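Local structure of peroxiredoxin 5 (Alvinella pompejana, 2XHF) at residues Tyr26-Pro30 with Pro88-Ala92; Phe34-Val39 with Ile104-Ala108; Lys71-Tyr77 with Leu160-Gln166. The protein reduces peroxides as an antioxidant enzyme of the peroxiredoxin 5 group, built on a thioredoxin fold. One frame throughout, in Å; residues are numbered along the deposited sequence.

Contact 1. Residues Tyr26-Pro30 with Pro88-Ala92; sequences YEDVP and PFVMA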
ATOM      1  N   TYR A  26       6.913  -3.471  11.430  1.00 12.17           N
ATOM      2  CA  TYR A  26       7.743  -2.527  10.703  1.00 13.13           C
ATOM      3  C   TYR A  26       7.179  -1.130  10.864  1.00 12.75           C
ATOM      4  O   TYR A  26       5.974  -0.957  11.072  1.00 15.09           O
ATOM      5  CB  TYR A  26       7.780  -2.922   9.218  1.00 13.15           C
ATOM      6  CG  TYR A  26       8.325  -4.292   9.011  1.00 13.90           C
ATOM      7  CD1 TYR A  26       7.538  -5.421   9.250  1.00 14.10           C
ATOM      8  CD2 TYR A  26       9.630  -4.480   8.580  1.00 16.67           C
ATOM      9  CE1 TYR A  26       8.059  -6.689   9.087  1.00 18.03           C
ATOM     10  CE2 TYR A  26      10.150  -5.733   8.419  1.00 17.83           C
ATOM     11  CZ  TYR A  26       9.365  -6.838   8.663  1.00 19.13           C
ATOM     12  OH  TYR A  26       9.897  -8.094   8.487  1.00 25.77           O
ATOM     13  N   GLU A  27       8.040  -0.129  10.810  1.00 12.59           N
ATOM     14  CA  GLU A  27       7.581   1.245  10.931  1.00 12.57           C
ATOM     15  C   GLU A  27       8.474   2.103  10.046  1.00 14.05           C
ATOM     16  O   GLU A  27       9.707   1.968  10.090  1.00 14.82           O
ATOM     17  CB  GLU A  27       7.672   1.693  12.387  1.00 12.99           C
ATOM     18  CG  GLU A  27       7.057   3.045  12.675  1.00 14.06           C
ATOM     19  CD  GLU A  27       7.139   3.411  14.154  1.00 14.14           C
ATOM     20  OE1 GLU A  27       7.953   2.810  14.889  1.00 17.30           O
ATOM     21  OE2 GLU A  27       6.395   4.315  14.563  1.00 14.52           O
ATOM     22  N   ASP A  28       7.849   2.915   9.196  1.00 13.83           N
ATOM     23  CA  ASP A  28       8.531   3.847   8.277  1.00 15.38           C
ATOM     24  C   ASP A  28       9.236   3.199   7.070  1.00 16.93           C
ATOM     25  O   ASP A  28       8.916   3.503   5.915  1.00 16.63           O
ATOM     26  CB  ASP A  28       9.501   4.764   9.016  1.00 16.39           C
ATOM     27  CG  ASP A  28       8.805   5.645  10.031  1.00 18.31           C
ATOM     28  OD1 ASP A  28       7.882   6.377   9.634  1.00 18.73           O
ATOM     29  OD2 ASP A  28       9.175   5.609  11.226  1.00 23.56           O
ATOM     30  N   VAL A  29      10.170   2.296   7.334  1.00 16.21           N
ATOM     31  CA  VAL A  29      10.942   1.655   6.275  1.00 17.39           C
ATOM     32  C   VAL A  29      11.168   0.192   6.626  1.00 16.07           C
ATOM     33  O   VAL A  29      11.151  -0.166   7.796  1.00 17.76           O
ATOM     34  CB  VAL A  29      12.304   2.354   6.059  1.00 19.21           C
ATOM     35  CG1 VAL A  29      12.101   3.801   5.586  1.00 20.56           C
ATOM     36  CG2 VAL A  29      13.140   2.311   7.338  1.00 20.00           C
ATOM     37  N   PRO A  30      11.379  -0.664   5.616  1.00 17.38           N
ATOM     38  CA  PRO A  30      11.499  -2.101   5.891  1.00 17.42           C
ATOM     39  C   PRO A  30      12.687  -2.469   6.775  1.00 20.60           C
ATOM     40  O   PRO A  30      12.640  -3.498   7.461  1.00 22.23           O
ATOM     41  CB  PRO A  30      11.619  -2.725   4.495  1.00 21.49           C
ATOM     42  CG  PRO A  30      10.959  -1.730   3.585  1.00 19.98           C
ATOM     43  CD  PRO A  30      11.292  -0.384   4.172  1.00 20.60           C
ATOM     44  N   PRO A  88       5.635  -0.768   5.080  1.00 12.58           N
ATOM     45  CA  PRO A  88       5.788   0.441   5.891  1.00 11.73           C
ATOM     46  C   PRO A  88       5.903   1.738   5.114  1.00 11.04           C
ATOM     47  O   PRO A  88       5.582   2.771   5.663  1.00 11.66           O
ATOM     48  CB  PRO A  88       7.067   0.170   6.687  1.00 14.41           C
ATOM     49  CG  PRO A  88       7.800  -0.837   5.875  1.00 14.59           C
ATOM     50  CD  PRO A  88       6.754  -1.705   5.256  1.00 13.72           C
ATOM     51  N   PHE A  89       6.306   1.703   3.846  1.00 11.40           N
ATOM     52  CA  PHE A  89       6.333   2.954   3.065  1.00 13.14           C
ATOM     53  C   PHE A  89       4.907   3.473   2.890  1.00 11.11           C
ATOM     54  O   PHE A  89       4.606   4.658   3.112  1.00 11.73           O
ATOM     55  CB  PHE A  89       6.977   2.753   1.705  1.00 12.74           C
ATOM     56  CG  PHE A  89       8.427   2.354   1.752  1.00 14.18           C
ATOM     57  CD1 PHE A  89       9.379   3.185   2.334  1.00 13.61           C
ATOM     58  CD2 PHE A  89       8.850   1.159   1.186  1.00 15.24           C
ATOM     59  CE1 PHE A  89      10.727   2.841   2.301  1.00 17.40           C
ATOM     60  CE2 PHE A  89      10.199   0.822   1.140  1.00 17.02           C
ATOM     61  CZ  PHE A  89      11.123   1.661   1.737  1.00 18.03           C
ATOM     62  N   VAL A  90       4.014   2.570   2.503  1.00 11.79           N
ATOM     63  CA  VAL A  90       2.632   2.931   2.307  1.00 11.51           C
ATOM     64  C   VAL A  90       2.021   3.342   3.649  1.00 11.20           C
ATOM     65  O   VAL A  90       1.325   4.340   3.761  1.00 11.99           O
ATOM     66  CB  VAL A  90       1.851   1.771   1.668  1.00 11.55           C
ATOM     67  CG1 VAL A  90       0.371   2.046   1.777  1.00 13.54           C
ATOM     68  CG2 VAL A  90       2.285   1.567   0.214  1.00 14.49           C
ATOM     69  N   MET A  91       2.279   2.556   4.684  1.00 11.87           N
ATOM     70  CA  MET A  91       1.682   2.841   5.990  1.00 13.25           C
ATOM     71  C   MET A  91       2.114   4.210   6.518  1.00 11.61           C
ATOM     72  O   MET A  91       1.299   4.973   6.986  1.00 12.56           O
ATOM     73  CB  MET A  91       2.063   1.748   6.980  1.00 15.38           C
ATOM     74  CG  MET A  91       1.306   1.865   8.236  1.00 25.24           C
ATOM     75  SD  MET A  91      -0.358   1.252   8.033  1.00 20.51           S
ATOM     76  CE  MET A  91      -0.921   1.292   9.774  1.00 17.62           C
ATOM     77  N   ALA A  92       3.398   4.525   6.401  1.00 11.43           N
ATOM     78  CA  ALA A  92       3.909   5.787   6.915  1.00 11.59           C
ATOM     79  C   ALA A  92       3.342   6.973   6.136  1.00 11.26           C
ATOM     80  O   ALA A  92       3.006   7.996   6.720  1.00 13.97           O
ATOM     81  CB  ALA A  92       5.438   5.799   6.883  1.00 12.79           C
TER

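Contact 2. Residues Phe34-Val39 with Ile104-Ala108; sequences FPIHDV and IRMLA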
ATOM      1  N   PHE A  34      11.011  -4.261  14.622  1.00 14.79           N
ATOM      2  CA  PHE A  34      11.225  -4.475  16.042  1.00 14.18           C
ATOM      3  C   PHE A  34      10.029  -5.262  16.569  1.00 12.14           C
ATOM      4  O   PHE A  34       8.936  -5.239  15.978  1.00 11.94           O
ATOM      5  CB  PHE A  34      11.336  -3.134  16.785  1.00 15.43           C
ATOM      6  CG  PHE A  34      10.252  -2.169  16.426  1.00 14.08           C
ATOM      7  CD1 PHE A  34       9.055  -2.171  17.095  1.00 13.45           C
ATOM      8  CD2 PHE A  34      10.433  -1.264  15.400  1.00 19.31           C
ATOM      9  CE1 PHE A  34       8.049  -1.299  16.772  1.00 14.83           C
ATOM     10  CE2 PHE A  34       9.428  -0.381  15.052  1.00 20.01           C
ATOM     11  CZ  PHE A  34       8.221  -0.406  15.729  1.00 16.05           C
ATOM     12  N   PRO A  35      10.227  -5.969  17.679  1.00 13.10           N
ATOM     13  CA  PRO A  35       9.072  -6.663  18.259  1.00 14.14           C
ATOM     14  C   PRO A  35       8.011  -5.673  18.674  1.00 13.23           C
ATOM     15  O   PRO A  35       8.292  -4.625  19.257  1.00 13.95           O
ATOM     16  CB  PRO A  35       9.666  -7.323  19.523  1.00 17.70           C
ATOM     17  CG  PRO A  35      11.135  -7.427  19.250  1.00 18.88           C
ATOM     18  CD  PRO A  35      11.483  -6.228  18.417  1.00 15.20           C
ATOM     19  N   ILE A  36       6.769  -6.005  18.397  1.00 13.03           N
ATOM     20  CA  ILE A  36       5.676  -5.139  18.837  1.00 13.07           C
ATOM     21  C   ILE A  36       5.681  -4.970  20.360  1.00 12.40           C
ATOM     22  O   ILE A  36       5.207  -3.955  20.875  1.00 12.64           O
ATOM     23  CB  ILE A  36       4.321  -5.633  18.306  1.00 13.20           C
ATOM     24  CG1 ILE A  36       3.258  -4.541  18.495  1.00 13.67           C
ATOM     25  CG2 ILE A  36       3.897  -6.958  18.903  1.00 14.61           C
ATOM     26  CD1 ILE A  36       1.941  -4.851  17.802  1.00 15.18           C
ATOM     27  N   HIS A  37       6.206  -5.956  21.087  1.00 12.64           N
ATOM     28  CA  HIS A  37       6.347  -5.804  22.537  1.00 11.84           C
ATOM     29  C   HIS A  37       7.116  -4.552  22.954  1.00 12.15           C
ATOM     30  O   HIS A  37       6.928  -4.053  24.067  1.00 13.39           O
ATOM     31  CB  HIS A  37       6.993  -7.036  23.139  1.00 14.07           C
ATOM     32  CG  HIS A  37       6.037  -8.160  23.349  1.00 16.91           C
ATOM     33  ND1 HIS A  37       6.263  -9.168  24.256  1.00 18.41           N
ATOM     34  CD2 HIS A  37       4.830  -8.421  22.791  1.00 16.47           C
ATOM     35  CE1 HIS A  37       5.256 -10.017  24.231  1.00 16.97           C
ATOM     36  NE2 HIS A  37       4.367  -9.583  23.357  1.00 17.64           N
ATOM     37  N   ASP A  38       7.999  -4.047  22.090  1.00 11.91           N
ATOM     38  CA  ASP A  38       8.721  -2.823  22.427  1.00 13.20           C
ATOM     39  C   ASP A  38       7.772  -1.657  22.626  1.00 14.05           C
ATOM     40  O   ASP A  38       8.065  -0.736  23.373  1.00 14.93           O
ATOM     41  CB  ASP A  38       9.718  -2.419  21.337  1.00 14.23           C
ATOM     42  CG  ASP A  38      10.906  -3.355  21.221  1.00 14.49           C
ATOM     43  OD1 ASP A  38      11.099  -4.252  22.072  1.00 17.79           O
ATOM     44  OD2 ASP A  38      11.683  -3.144  20.266  1.00 15.90           O
ATOM     45  N   VAL A  39       6.644  -1.668  21.924  1.00 12.47           N
ATOM     46  CA  VAL A  39       5.765  -0.510  21.937  1.00 12.64           C
ATOM     47  C   VAL A  39       5.065  -0.374  23.294  1.00 14.19           C
ATOM     48  O   VAL A  39       4.872   0.738  23.782  1.00 14.86           O
ATOM     49  CB  VAL A  39       4.723  -0.613  20.785  1.00 12.33           C
ATOM     50  CG1 VAL A  39       3.761   0.563  20.821  1.00 12.79           C
ATOM     51  CG2 VAL A  39       5.445  -0.693  19.444  1.00 14.45           C
ATOM     52  N   ILE A 104      -0.047   8.928  16.674  1.00 12.42           N
ATOM     53  CA  ILE A 104      -0.305   7.496  16.616  1.00 13.72           C
ATOM     54  C   ILE A 104       0.857   6.800  15.915  1.00 13.85           C
ATOM     55  O   ILE A 104       1.290   7.229  14.850  1.00 14.66           O
ATOM     56  CB  ILE A 104      -1.619   7.211  15.847  1.00 13.89           C
ATOM     57  CG1 ILE A 104      -2.824   7.875  16.548  1.00 16.73           C
ATOM     58  CG2 ILE A 104      -1.846   5.713  15.702  1.00 14.45           C
ATOM     59  CD1 ILE A 104      -4.092   7.874  15.706  1.00 20.54           C
ATOM     60  N   ARG A 105       1.385   5.754  16.535  1.00 12.65           N
ATOM     61  CA  ARG A 105       2.414   4.932  15.931  1.00 12.62           C
ATOM     62  C   ARG A 105       1.781   4.095  14.823  1.00 12.77           C
ATOM     63  O   ARG A 105       0.804   3.398  15.056  1.00 14.54           O
ATOM     64  CB  ARG A 105       3.027   4.024  16.992  1.00 13.94           C
ATOM     65  CG  ARG A 105       3.692   4.754  18.165  1.00 15.27           C
ATOM     66  CD  ARG A 105       5.044   5.355  17.793  1.00 14.02           C
ATOM     67  NE  ARG A 105       6.004   4.343  17.388  1.00 13.65           N
ATOM     68  CZ  ARG A 105       6.663   3.546  18.221  1.00 15.61           C
ATOM     69  NH1 ARG A 105       6.521   3.643  19.544  1.00 17.38           N
ATOM     70  NH2 ARG A 105       7.493   2.657  17.711  1.00 14.87           N
ATOM     71  N   MET A 106       2.375   4.152  13.638  1.00 12.03           N
ATOM     72  CA  MET A 106       1.840   3.465  12.478  1.00 12.50           C
ATOM     73  C   MET A 106       2.642   2.216  12.231  1.00 11.86           C
ATOM     74  O   MET A 106       3.755   2.274  11.701  1.00 14.06           O
ATOM     75  CB  MET A 106       1.857   4.395  11.260  1.00 13.63           C
ATOM     76  CG  MET A 106       0.908   5.564  11.398  1.00 16.61           C
ATOM     77  SD  MET A 106      -0.775   5.041  10.996  1.00 16.99           S
ATOM     78  CE  MET A 106      -1.758   6.361  11.699  1.00 19.82           C
ATOM     79  N   LEU A 107       2.070   1.091  12.643  1.00 11.35           N
ATOM     80  CA  LEU A 107       2.733  -0.192  12.614  1.00 11.61           C
ATOM     81  C   LEU A 107       2.275  -1.021  11.404  1.00 12.61           C
ATOM     82  O   LEU A 107       1.099  -1.268  11.213  1.00 14.33           O
ATOM     83  CB  LEU A 107       2.474  -0.961  13.906  1.00 13.83           C
ATOM     84  CG  LEU A 107       2.817  -0.230  15.199  1.00 11.96           C
ATOM     85  CD1 LEU A 107       2.507  -1.139  16.369  1.00 14.97           C
ATOM     86  CD2 LEU A 107       4.269   0.232  15.225  1.00 13.79           C
ATOM     87  N   ALA A 108       3.244  -1.427  10.606  1.00 11.49           N
ATOM     88  CA  ALA A 108       2.991  -2.219   9.407  1.00 13.10           C
ATOM     89  C   ALA A 108       3.232  -3.688   9.692  1.00 13.26           C
ATOM     90  O   ALA A 108       4.369  -4.106   9.912  1.00 13.48           O
ATOM     91  CB  ALA A 108       3.877  -1.744   8.274  1.00 13.79           C
TER
HETATM   92  O   HOH W   1       8.408   1.998  21.244  1.00 28.52           O

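Contact 3. Residues Lys71-Tyr77 with Leu160-Gln166; sequences KFKEEGY and LLSIQRQ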
ATOM      1  N   LYS A  71      -7.098  13.051  26.820  1.00 17.19           N
ATOM      2  CA  LYS A  71      -7.855  12.211  27.746  1.00 18.78           C
ATOM      3  C   LYS A  71      -7.195  10.852  27.955  1.00 18.86           C
ATOM      4  O   LYS A  71      -7.115  10.354  29.077  1.00 20.20           O
ATOM      5  CB  LYS A  71      -9.281  12.000  27.238  1.00 20.57           C
ATOM      6  CG  LYS A  71     -10.087  13.251  27.142  1.00 20.75           C
ATOM      7  CD  LYS A  71     -10.277  13.915  28.499  1.00 19.22           C
ATOM      8  CE  LYS A  71     -11.176  13.099  29.427  1.00 20.53           C
ATOM      9  NZ  LYS A  71     -11.454  13.772  30.744  1.00 22.81           N
ATOM     10  N   PHE A  72      -6.718  10.246  26.874  1.00 15.87           N
ATOM     11  CA  PHE A  72      -6.001   8.987  26.970  1.00 16.29           C
ATOM     12  C   PHE A  72      -4.729   9.213  27.794  1.00 16.14           C
ATOM     13  O   PHE A  72      -4.404   8.444  28.702  1.00 16.75           O
ATOM     14  CB  PHE A  72      -5.634   8.495  25.576  1.00 17.09           C
ATOM     15  CG  PHE A  72      -6.813   8.114  24.703  1.00 16.60           C
ATOM     16  CD1 PHE A  72      -7.931   7.478  25.213  1.00 18.92           C
ATOM     17  CD2 PHE A  72      -6.769   8.351  23.344  1.00 16.52           C
ATOM     18  CE1 PHE A  72      -8.986   7.118  24.382  1.00 19.65           C
ATOM     19  CE2 PHE A  72      -7.817   7.993  22.523  1.00 17.42           C
ATOM     20  CZ  PHE A  72      -8.923   7.374  23.046  1.00 16.98           C
ATOM     21  N   LYS A  73      -4.024  10.289  27.481  1.00 16.46           N
ATOM     22  CA  LYS A  73      -2.791  10.623  28.155  1.00 17.10           C
ATOM     23  C   LYS A  73      -2.976  10.853  29.668  1.00 18.01           C
ATOM     24  O   LYS A  73      -2.136  10.435  30.446  1.00 18.29           O
ATOM     25  CB  LYS A  73      -2.119  11.813  27.457  1.00 16.52           C
ATOM     26  CG  LYS A  73      -0.822  12.245  28.111  1.00 16.75           C
ATOM     27  CD  LYS A  73       0.027  13.099  27.205  1.00 18.50           C
ATOM     28  CE  LYS A  73      -0.651  14.373  26.769  1.00 18.99           C
ATOM     29  NZ  LYS A  73      -1.026  15.259  27.893  1.00 22.51           N
ATOM     30  N   GLU A  74      -4.109  11.439  30.085  1.00 20.65           N
ATOM     31  CA  GLU A  74      -4.429  11.655  31.507  1.00 22.24           C
ATOM     32  C   GLU A  74      -4.404  10.354  32.287  1.00 20.62           C
ATOM     33  O   GLU A  74      -4.078  10.332  33.467  1.00 23.11           O
ATOM     34  CB  GLU A  74      -5.846  12.234  31.684  1.00 32.65           C
ATOM     35  CG  GLU A  74      -6.010  13.716  31.503  1.00 44.18           C
ATOM     36  CD  GLU A  74      -7.463  14.166  31.707  1.00 29.60           C
ATOM     37  OE1 GLU A  74      -8.372  13.305  31.789  1.00 36.43           O
ATOM     38  OE2 GLU A  74      -7.698  15.390  31.775  1.00 43.53           O
ATOM     39  N   GLU A  75      -4.763   9.270  31.621  1.00 25.34           N
ATOM     40  CA  GLU A  75      -4.859   7.957  32.250  1.00 28.31           C
ATOM     41  C   GLU A  75      -3.654   7.047  32.014  1.00 21.31           C
ATOM     42  O   GLU A  75      -3.695   5.869  32.371  1.00 23.18           O
ATOM     43  CB  GLU A  75      -6.107   7.243  31.735  1.00 37.54           C
ATOM     44  CG  GLU A  75      -7.384   8.019  31.960  1.00 41.71           C
ATOM     45  CD  GLU A  75      -7.936   7.826  33.350  1.00 41.62           C
ATOM     46  OE1 GLU A  75      -7.232   7.234  34.208  1.00 40.32           O
ATOM     47  OE2 GLU A  75      -9.083   8.260  33.579  1.00 48.39           O
ATOM     48  N   GLY A  76      -2.596   7.580  31.405  1.00 21.13           N
ATOM     49  CA  GLY A  76      -1.396   6.814  31.120  1.00 23.66           C
ATOM     50  C   GLY A  76      -1.459   6.018  29.819  1.00 17.30           C
ATOM     51  O   GLY A  76      -0.654   5.106  29.616  1.00 21.38           O
ATOM     52  N   TYR A  77      -2.393   6.365  28.932  1.00 15.62           N
ATOM     53  CA  TYR A  77      -2.563   5.689  27.649  1.00 14.29           C
ATOM     54  C   TYR A  77      -2.200   6.580  26.475  1.00 16.86           C
ATOM     55  O   TYR A  77      -2.853   6.519  25.443  1.00 16.93           O
ATOM     56  CB  TYR A  77      -4.012   5.220  27.487  1.00 17.80           C
ATOM     57  CG  TYR A  77      -4.379   4.024  28.314  1.00 17.69           C
ATOM     58  CD1 TYR A  77      -4.789   4.169  29.640  1.00 19.28           C
ATOM     59  CD2 TYR A  77      -4.347   2.754  27.769  1.00 17.19           C
ATOM     60  CE1 TYR A  77      -5.144   3.065  30.388  1.00 21.46           C
ATOM     61  CE2 TYR A  77      -4.699   1.644  28.510  1.00 17.70           C
ATOM     62  CZ  TYR A  77      -5.102   1.805  29.815  1.00 21.52           C
ATOM     63  OH  TYR A  77      -5.459   0.703  30.563  1.00 28.21           O
ATOM     64  N   LEU A 160     -12.163   5.343  25.273  1.00 25.77           N
ATOM     65  CA  LEU A 160     -12.041   6.107  26.506  1.00 28.61           C
ATOM     66  C   LEU A 160     -12.872   5.544  27.670  1.00 24.02           C
ATOM     67  O   LEU A 160     -12.426   5.544  28.824  1.00 23.83           O
ATOM     68  CB  LEU A 160     -12.431   7.556  26.248  1.00 30.46           C
ATOM     69  CG  LEU A 160     -12.336   8.457  27.477  1.00 24.39           C
ATOM     70  CD1 LEU A 160     -10.921   8.457  28.051  1.00 29.23           C
ATOM     71  CD2 LEU A 160     -12.766   9.851  27.083  1.00 32.73           C
ATOM     72  N   LEU A 161     -14.090   5.102  27.392  1.00 24.05           N
ATOM     73  CA  LEU A 161     -14.961   4.629  28.465  1.00 23.01           C
ATOM     74  C   LEU A 161     -14.378   3.398  29.128  1.00 24.33           C
ATOM     75  O   LEU A 161     -14.429   3.263  30.345  1.00 25.96           O
ATOM     76  CB  LEU A 161     -16.369   4.353  27.946  1.00 24.64           C
ATOM     77  CG  LEU A 161     -17.082   5.592  27.405  1.00 24.90           C
ATOM     78  CD1 LEU A 161     -18.425   5.192  26.846  1.00 30.05           C
ATOM     79  CD2 LEU A 161     -17.228   6.646  28.477  1.00 26.61           C
ATOM     80  N   SER A 162     -13.746   2.532  28.332  1.00 28.16           N
ATOM     81  CA  SER A 162     -13.111   1.331  28.876  1.00 34.30           C
ATOM     82  C   SER A 162     -11.947   1.712  29.772  1.00 31.63           C
ATOM     83  O   SER A 162     -11.767   1.181  30.859  1.00 31.97           O
ATOM     84  CB  SER A 162     -12.617   0.425  27.750  1.00 45.28           C
ATOM     85  OG  SER A 162     -13.700  -0.211  27.102  1.00 49.04           O
ATOM     86  N   ILE A 163     -11.150   2.655  29.309  1.00 28.34           N
ATOM     87  CA  ILE A 163     -10.065   3.157  30.126  1.00 25.74           C
ATOM     88  C   ILE A 163     -10.606   3.660  31.465  1.00 28.13           C
ATOM     89  O   ILE A 163     -10.077   3.322  32.523  1.00 32.62           O
ATOM     90  CB  ILE A 163      -9.312   4.264  29.383  1.00 23.95           C
ATOM     91  CG1 ILE A 163      -8.455   3.629  28.282  1.00 24.40           C
ATOM     92  CG2 ILE A 163      -8.428   5.058  30.327  1.00 29.04           C
ATOM     93  CD1 ILE A 163      -7.904   4.627  27.302  1.00 24.18           C
ATOM     94  N   GLN A 164     -11.677   4.443  31.425  1.00 26.34           N
ATOM     95  CA  GLN A 164     -12.191   5.041  32.659  1.00 27.93           C
ATOM     96  C   GLN A 164     -12.788   4.030  33.644  1.00 25.76           C
ATOM     97  O   GLN A 164     -12.739   4.253  34.856  1.00 29.18           O
ATOM     98  CB  GLN A 164     -13.170   6.163  32.323  1.00 24.29           C
ATOM     99  CG  GLN A 164     -12.438   7.293  31.636  1.00 25.81           C
ATOM    100  CD  GLN A 164     -13.273   8.520  31.432  1.00 20.62           C
ATOM    101  OE1 GLN A 164     -14.495   8.465  31.504  1.00 23.48           O
ATOM    102  NE2 GLN A 164     -12.617   9.646  31.162  1.00 20.52           N
ATOM    103  N   ARG A 165     -13.320   2.923  33.134  1.00 28.24           N
ATOM    104  CA  ARG A 165     -13.832   1.860  34.005  1.00 32.96           C
ATOM    105  C   ARG A 165     -12.725   1.344  34.931  1.00 39.89           C
ATOM    106  O   ARG A 165     -12.984   0.834  36.029  1.00 38.03           O
ATOM    107  CB  ARG A 165     -14.382   0.687  33.184  1.00 46.79           C
ATOM    108  CG  ARG A 165     -15.678   0.959  32.419  1.00 51.85           C
ATOM    109  CD  ARG A 165     -16.814   1.427  33.317  1.00 53.57           C
ATOM    110  NE  ARG A 165     -17.048   0.576  34.484  1.00 42.87           N
ATOM    111  CZ  ARG A 165     -17.875  -0.467  34.520  1.00 44.82           C
ATOM    112  NH1 ARG A 165     -18.567  -0.828  33.446  1.00 61.89           N
ATOM    113  NH2 ARG A 165     -18.021  -1.153  35.644  1.00 36.66           N
ATOM    114  N   GLN A 166     -11.482   1.457  34.480  1.00 38.87           N
ATOM    115  CA  GLN A 166     -10.360   1.044  35.304  1.00 37.53           C
ATOM    116  C   GLN A 166     -10.163   2.070  36.414  1.00 36.14           C
ATOM    117  O   GLN A 166      -9.768   1.724  37.528  1.00 47.17           O
ATOM    118  CB  GLN A 166      -9.084   0.931  34.469  1.00 43.16           C
ATOM    119  CG  GLN A 166      -9.258   0.190  33.158  1.00 35.97           C
ATOM    120  CD  GLN A 166      -7.954   0.035  32.410  1.00 45.58           C
ATOM    121  OE1 GLN A 166      -6.952   0.706  32.716  1.00 41.95           O
ATOM    122  NE2 GLN A 166      -7.951  -0.855  31.424  1.00 46.25           N
TER
HETATM  123  O   HOH W   2      -9.493  10.422  31.008  1.00 29.80           O
HETATM  124  O   HOH W   3      -7.773   3.919  33.746  1.00 38.99           O

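Contact 1. Residues Tyr26-Pro30 with Pro88-Ala92
In this thioredoxin-fold peroxiredoxin, the turn joining strands 24-26 and 33-35 of the small antiparallel sheet rests on the first turn of helix 88-98. Pro88 is the centre of the contact. Its CB bond points at the turn, and its ring packs at CG against Tyr26 CB (3.9 Å), Val29 C (3.6 Å) and Pro30 CD (3.9 Å). Asp28 is the central residue of a classic gamma-turn, Val29 N bonding Glu27 O at 2.8 Å, and Val29 and Pro30 come back over the helix start, where Val29 CG1 meets Phe89 CE1 at 3.7 Å. The polar side chains find partners elsewhere: Glu27 forms a salt bridge with Arg105, Asp28 with Lys32, and Tyr26 OH is hydrogen-bonded to His111. Pro30 and Phe89 also meet the second subunit, packing on its Met127 and Pro56. Further along the helix Ala92, one turn on from Pro88 and linked to it by a backbone hydrogen bond, brings its CB to 3.7 Å from Asp28 OD1.

Contact 2. Residues Phe34-Val39 with Ile104-Ala108
Strand 105-108 is an outermost strand of the central thioredoxin-fold sheet within the chain, and one of its faces is covered here by the end of strand 33-35 and the short helix 37-40 after it. Alternation along the strand turns Arg105 and Leu107 toward this cover, while Met106 and Ala108 pack on helix 88-98. Leu107 (m, t) places CD1 4.0 Å from Ile36 CD1 and CD2 at the edge of the Phe34 ring, 4.0 Å from CZ; Val39 CG2 sits near both methyls, closest to CD1 at 4.3 Å. Ile36 reaches inward because its chain is extended (t, t), and Phe34 swings its ring over with chi1 at 48°. Arg105 is compact, with chi1 to chi3 all m, yet carries its guanidinium across to Val39 and Phe34, NH2 lying 3.7 Å from Phe34 CZ; its NE forms a salt bridge with Glu27 OE2. Between the segments, water 1 accepts a hydrogen bond from Arg105 NH1 (3.0 Å) and donates a weak one to Asp38 O (3.5 Å).

Contact 3. Residues Lys71-Tyr77 with Leu160-Gln166
A short hydrogen bond, 2.6 Å from Tyr77 OH to Gln166 OE1, ties Tyr77, which follows the C-prime glycine of helix 69-74, to the last modelled residue of the chain. The same tyrosine ring receives Ile163 on its face: CG1 stands 3.9 Å from the ring centroid and 7° off the normal, a CH-pi contact, with CD1 3.7 Å from Tyr77 CG. Helix 69-74 ends in a Schellman motif, with Tyr77 N bonded to Phe72 O (2.9 Å), Gly76 N to Lys73 O (3.0 Å), and Gly76 as the C-prime residue at phi 85°; Tyr77 follows it with its CA-to-CB bond toward the other segment. Two helices of the thioredoxin fold, 69-74 and 156-165, pack side by side over the central sheet, where Phe72 lies on Ile46 and both Tyr77 and Ile163 lie on Leu139. Ile163 is the most covered residue, its CD1 also 3.5 Å from Phe72 CD1 and its CG2 3.5 Å from Glu75 CB. Leu160 extends the apolar seam, with CB 3.9 Å from Phe72 CE1 and CD1 4.0 Å from Lys71 CB. Toward solvent the chemistry turns polar. Lys71 NZ forms a salt bridge with Glu74 OE1 within its own helix, its hydrogen bond a weak one (3.3 Å), and water 2 accepts a hydrogen bond from Gln164 NE2 at 3.2 Å.

Contacts 1 and 2, centres 11 Å apart, both draw on the two-stranded sheet and its loops, one set against helix 88-98, the other against strand 105-108, which follows it. A salt bridge (Glu27 OE2 to Arg105 NE, 2.9 Å) and a probable hydrogen bond (Tyr26 O to Ala108 N, 2.8 Å) link them. Contact 2 is buried, aliphatic and aromatic, with an arginine and a water at its edge; contact 1 is partly buried, proline-rich and bordered by the second subunit. Contact 3, across the chain's centre from contact 1, joins two helices; partly buried, it is apolar toward the sheet, has exposed Gln164 and Gln166 at its margin, and alone has a direct hydrogen bond between its segments.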